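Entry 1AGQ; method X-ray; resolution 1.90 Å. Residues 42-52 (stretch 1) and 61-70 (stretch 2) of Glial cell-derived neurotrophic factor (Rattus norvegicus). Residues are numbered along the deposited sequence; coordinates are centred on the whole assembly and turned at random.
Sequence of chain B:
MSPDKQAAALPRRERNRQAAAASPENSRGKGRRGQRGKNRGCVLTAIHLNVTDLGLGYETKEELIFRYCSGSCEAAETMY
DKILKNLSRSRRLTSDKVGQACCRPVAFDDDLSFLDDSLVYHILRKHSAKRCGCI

Stretch 1 42-52: CVLTAIHLNVT
Stretch 2, residues 61-70: KEELIFRYCS

Two extended strands, 43-50 and 63-70, run antiparallel as neighbours in one sheet, their axes 154° apart in direction. Phi lies between -80° and -163° and psi between 110° and 166°. Val43, Thr45, Ile47 and Leu49 face Ser70, Tyr68, Phe66 and Leu64 as hydrogen-bonded pairs, CA atoms 5.3-5.7 Å apart. Each pair closes a two-bond ring: Thr45 N to Tyr68 O is 2.8 Å, and Tyr68 N to Thr45 O is 2.9 Å. Beyond the strand, Val51 (phi/psi -55/-26) turns into a 3-10 segment, yet Val51 N still reaches Glu62 O at 2.8 Å.

Side chains alternate between faces. One carries the hydrogen-bonded pairs: Tyr68 (chi1 p) lays its ring over Thr45 (m), with Thr45 CB 3.8 Å from the ring centroid. Ile47 (t/t) sets CG2 3.7 Å from Phe66 CD2, at the ring edge, while Leu49 (m/t) brings CD1 3.7 Å from Phe66 CB. Branched and aromatic residues suit this largely buried face. A water bridges the hydroxyls, accepting from Thr45 OG1 (2.4 Å) and Ser70 OG (2.9 Å).

The other face is more open. Ala46 CB meets Ile65 CG2 at 3.7 Å, and polar ends suit its exposed margin: His48 (t) extends diagonally, giving a weak hydrogen bond from NE2 to Glu63 OE1 at 2.8 Å.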

# COMPACT_ATOMS: atom_id res chain seq x y z
N CYS B 42 4.93 -0.42 -3.88
CA CYS B 42 5.33 -1.81 -3.66
C CYS B 42 4.05 -2.51 -3.22
O CYS B 42 3.64 -2.41 -2.06
CB CYS B 42 6.39 -1.88 -2.55
SG CYS B 42 6.95 -3.56 -2.10
N VAL B 43 3.42 -3.23 -4.14
CA VAL B 43 2.14 -3.86 -3.85
C VAL B 43 2.06 -5.36 -4.07
O VAL B 43 2.85 -5.94 -4.81
CB VAL B 43 0.99 -3.19 -4.65
CG1 VAL B 43 1.18 -1.68 -4.67
CG2 VAL B 43 0.97 -3.71 -6.05
N LEU B 44 1.08 -5.96 -3.41
CA LEU B 44 0.83 -7.38 -3.47
C LEU B 44 -0.15 -7.61 -4.61
O LEU B 44 -1.13 -6.88 -4.75
CB LEU B 44 0.22 -7.82 -2.14
CG LEU B 44 0.02 -9.30 -1.82
CD1 LEU B 44 1.34 -9.99 -1.69
CD2 LEU B 44 -0.76 -9.42 -0.54
N THR B 45 0.13 -8.59 -5.45
CA THR B 45 -0.74 -8.89 -6.58
C THR B 45 -1.08 -10.37 -6.50
O THR B 45 -0.20 -11.20 -6.26
CB THR B 45 -0.03 -8.63 -7.92
OG1 THR B 45 0.27 -7.24 -8.03
CG2 THR B 45 -0.96 -9.00 -9.10
N ALA B 46 -2.36 -10.70 -6.68
CA ALA B 46 -2.81 -12.09 -6.60
C ALA B 46 -3.22 -12.67 -7.97
O ALA B 46 -3.76 -11.97 -8.84
CB ALA B 46 -3.98 -12.19 -5.64
N ILE B 47 -2.96 -13.96 -8.14
CA ILE B 47 -3.34 -14.65 -9.36
C ILE B 47 -3.76 -16.07 -8.99
O ILE B 47 -3.04 -16.78 -8.28
CB ILE B 47 -2.19 -14.66 -10.41
CG1 ILE B 47 -2.64 -15.41 -11.67
CG2 ILE B 47 -0.93 -15.22 -9.81
CD1 ILE B 47 -1.83 -15.06 -12.89
N HIS B 48 -4.97 -16.46 -9.39
CA HIS B 48 -5.44 -17.80 -9.08
C HIS B 48 -4.78 -18.72 -10.10
O HIS B 48 -4.90 -18.50 -11.30
CB HIS B 48 -6.95 -17.89 -9.21
CG HIS B 48 -7.47 -19.29 -9.05
ND1 HIS B 48 -8.41 -19.84 -9.88
CD2 HIS B 48 -7.12 -20.27 -8.18
CE1 HIS B 48 -8.62 -21.10 -9.54
NE2 HIS B 48 -7.85 -21.38 -8.50
N LEU B 49 -4.08 -19.74 -9.62
CA LEU B 49 -3.39 -20.67 -10.49
C LEU B 49 -3.62 -22.11 -10.07
O LEU B 49 -4.09 -22.39 -8.97
CB LEU B 49 -1.88 -20.42 -10.46
CG LEU B 49 -1.27 -19.06 -10.85
CD1 LEU B 49 0.17 -19.02 -10.42
CD2 LEU B 49 -1.38 -18.84 -12.35
N ASN B 50 -3.29 -23.03 -10.96
CA ASN B 50 -3.38 -24.45 -10.65
C ASN B 50 -1.96 -24.74 -10.21
O ASN B 50 -1.02 -24.20 -10.77
CB ASN B 50 -3.68 -25.27 -11.90
CG ASN B 50 -5.04 -24.95 -12.48
OD1 ASN B 50 -5.14 -24.67 -13.69
ND2 ASN B 50 -6.06 -24.98 -11.67
N VAL B 51 -1.78 -25.58 -9.20
CA VAL B 51 -0.44 -25.90 -8.79
C VAL B 51 0.36 -26.42 -9.99
O VAL B 51 1.57 -26.29 -10.04
CB VAL B 51 -0.45 -26.92 -7.66
CG1 VAL B 51 0.95 -27.49 -7.43
CG2 VAL B 51 -0.98 -26.25 -6.41
N THR B 52 -0.33 -26.99 -10.98
CA THR B 52 0.37 -27.47 -12.16
C THR B 52 0.85 -26.28 -13.02
O THR B 52 1.74 -26.44 -13.85
CB THR B 52 -0.52 -28.44 -12.99
OG1 THR B 52 -1.79 -27.83 -13.29
CG2 THR B 52 -0.78 -29.71 -12.20
N LYS B 61 -4.55 -31.62 -8.85
CA LYS B 61 -5.66 -30.75 -9.20
C LYS B 61 -5.66 -29.56 -8.22
O LYS B 61 -6.52 -28.68 -8.28
CB LYS B 61 -6.99 -31.49 -9.09
N GLU B 62 -4.69 -29.55 -7.32
CA GLU B 62 -4.57 -28.50 -6.32
C GLU B 62 -4.50 -27.12 -7.00
O GLU B 62 -3.88 -26.96 -8.05
CB GLU B 62 -3.33 -28.75 -5.48
CG GLU B 62 -3.27 -27.97 -4.17
CD GLU B 62 -4.16 -28.57 -3.09
OE1 GLU B 62 -4.65 -29.71 -3.29
OE2 GLU B 62 -4.37 -27.91 -2.05
N GLU B 63 -5.19 -26.15 -6.42
CA GLU B 63 -5.18 -24.78 -6.94
C GLU B 63 -4.73 -23.88 -5.81
O GLU B 63 -4.72 -24.29 -4.65
CB GLU B 63 -6.59 -24.34 -7.34
CG GLU B 63 -7.22 -25.18 -8.42
CD GLU B 63 -8.52 -24.59 -8.93
OE1 GLU B 63 -9.18 -23.84 -8.17
OE2 GLU B 63 -8.87 -24.87 -10.10
N LEU B 64 -4.37 -22.65 -6.14
CA LEU B 64 -3.96 -21.73 -5.12
C LEU B 64 -4.00 -20.32 -5.64
O LEU B 64 -4.03 -20.07 -6.85
CB LEU B 64 -2.53 -22.07 -4.65
CG LEU B 64 -1.41 -21.55 -5.56
CD1 LEU B 64 -0.08 -21.50 -4.82
CD2 LEU B 64 -1.31 -22.45 -6.77
N ILE B 65 -4.06 -19.39 -4.69
CA ILE B 65 -4.00 -17.99 -5.03
C ILE B 65 -2.50 -17.69 -4.82
O ILE B 65 -2.01 -17.74 -3.70
CB ILE B 65 -4.80 -17.12 -4.06
CG1 ILE B 65 -6.27 -17.56 -4.02
CG2 ILE B 65 -4.70 -15.68 -4.49
CD1 ILE B 65 -6.98 -17.38 -5.34
N PHE B 66 -1.76 -17.45 -5.89
CA PHE B 66 -0.35 -17.16 -5.74
C PHE B 66 -0.26 -15.63 -5.66
O PHE B 66 -0.91 -14.94 -6.43
CB PHE B 66 0.43 -17.67 -6.95
CG PHE B 66 1.83 -17.13 -7.05
CD1 PHE B 66 2.83 -17.58 -6.20
CD2 PHE B 66 2.13 -16.14 -7.99
CE1 PHE B 66 4.11 -17.06 -6.28
CE2 PHE B 66 3.42 -15.61 -8.06
CZ PHE B 66 4.41 -16.08 -7.20
N ARG B 67 0.51 -15.12 -4.71
CA ARG B 67 0.66 -13.67 -4.59
C ARG B 67 2.12 -13.28 -4.69
O ARG B 67 2.99 -13.95 -4.17
CB ARG B 67 0.05 -13.18 -3.29
CG ARG B 67 -1.42 -13.53 -3.21
CD ARG B 67 -2.10 -12.75 -2.11
NE ARG B 67 -1.69 -13.23 -0.79
CZ ARG B 67 -2.32 -12.91 0.33
NH1 ARG B 67 -3.39 -12.12 0.27
NH2 ARG B 67 -1.93 -13.41 1.50
N TYR B 68 2.37 -12.20 -5.42
CA TYR B 68 3.73 -11.74 -5.59
C TYR B 68 3.79 -10.24 -5.35
O TYR B 68 2.77 -9.56 -5.43
CB TYR B 68 4.24 -12.08 -7.00
CG TYR B 68 3.50 -11.41 -8.13
CD1 TYR B 68 2.32 -11.95 -8.63
CD2 TYR B 68 4.00 -10.25 -8.73
CE1 TYR B 68 1.66 -11.37 -9.71
CE2 TYR B 68 3.33 -9.66 -9.83
CZ TYR B 68 2.17 -10.23 -10.31
OH TYR B 68 1.47 -9.64 -11.37
N CYS B 69 5.00 -9.76 -5.06
CA CYS B 69 5.28 -8.36 -4.76
C CYS B 69 6.01 -7.70 -5.92
O CYS B 69 6.91 -8.28 -6.55
CB CYS B 69 6.16 -8.29 -3.51
SG CYS B 69 5.42 -9.04 -2.04
N SER B 70 5.61 -6.47 -6.23
CA SER B 70 6.23 -5.72 -7.30
C SER B 70 5.90 -4.25 -7.16
O SER B 70 4.86 -3.89 -6.60
CB SER B 70 5.78 -6.26 -8.66
OG SER B 70 4.42 -5.98 -8.91
O HOH W 1 2.44 -6.93 -6.98
O HOH W 2 -3.08 -28.05 -10.53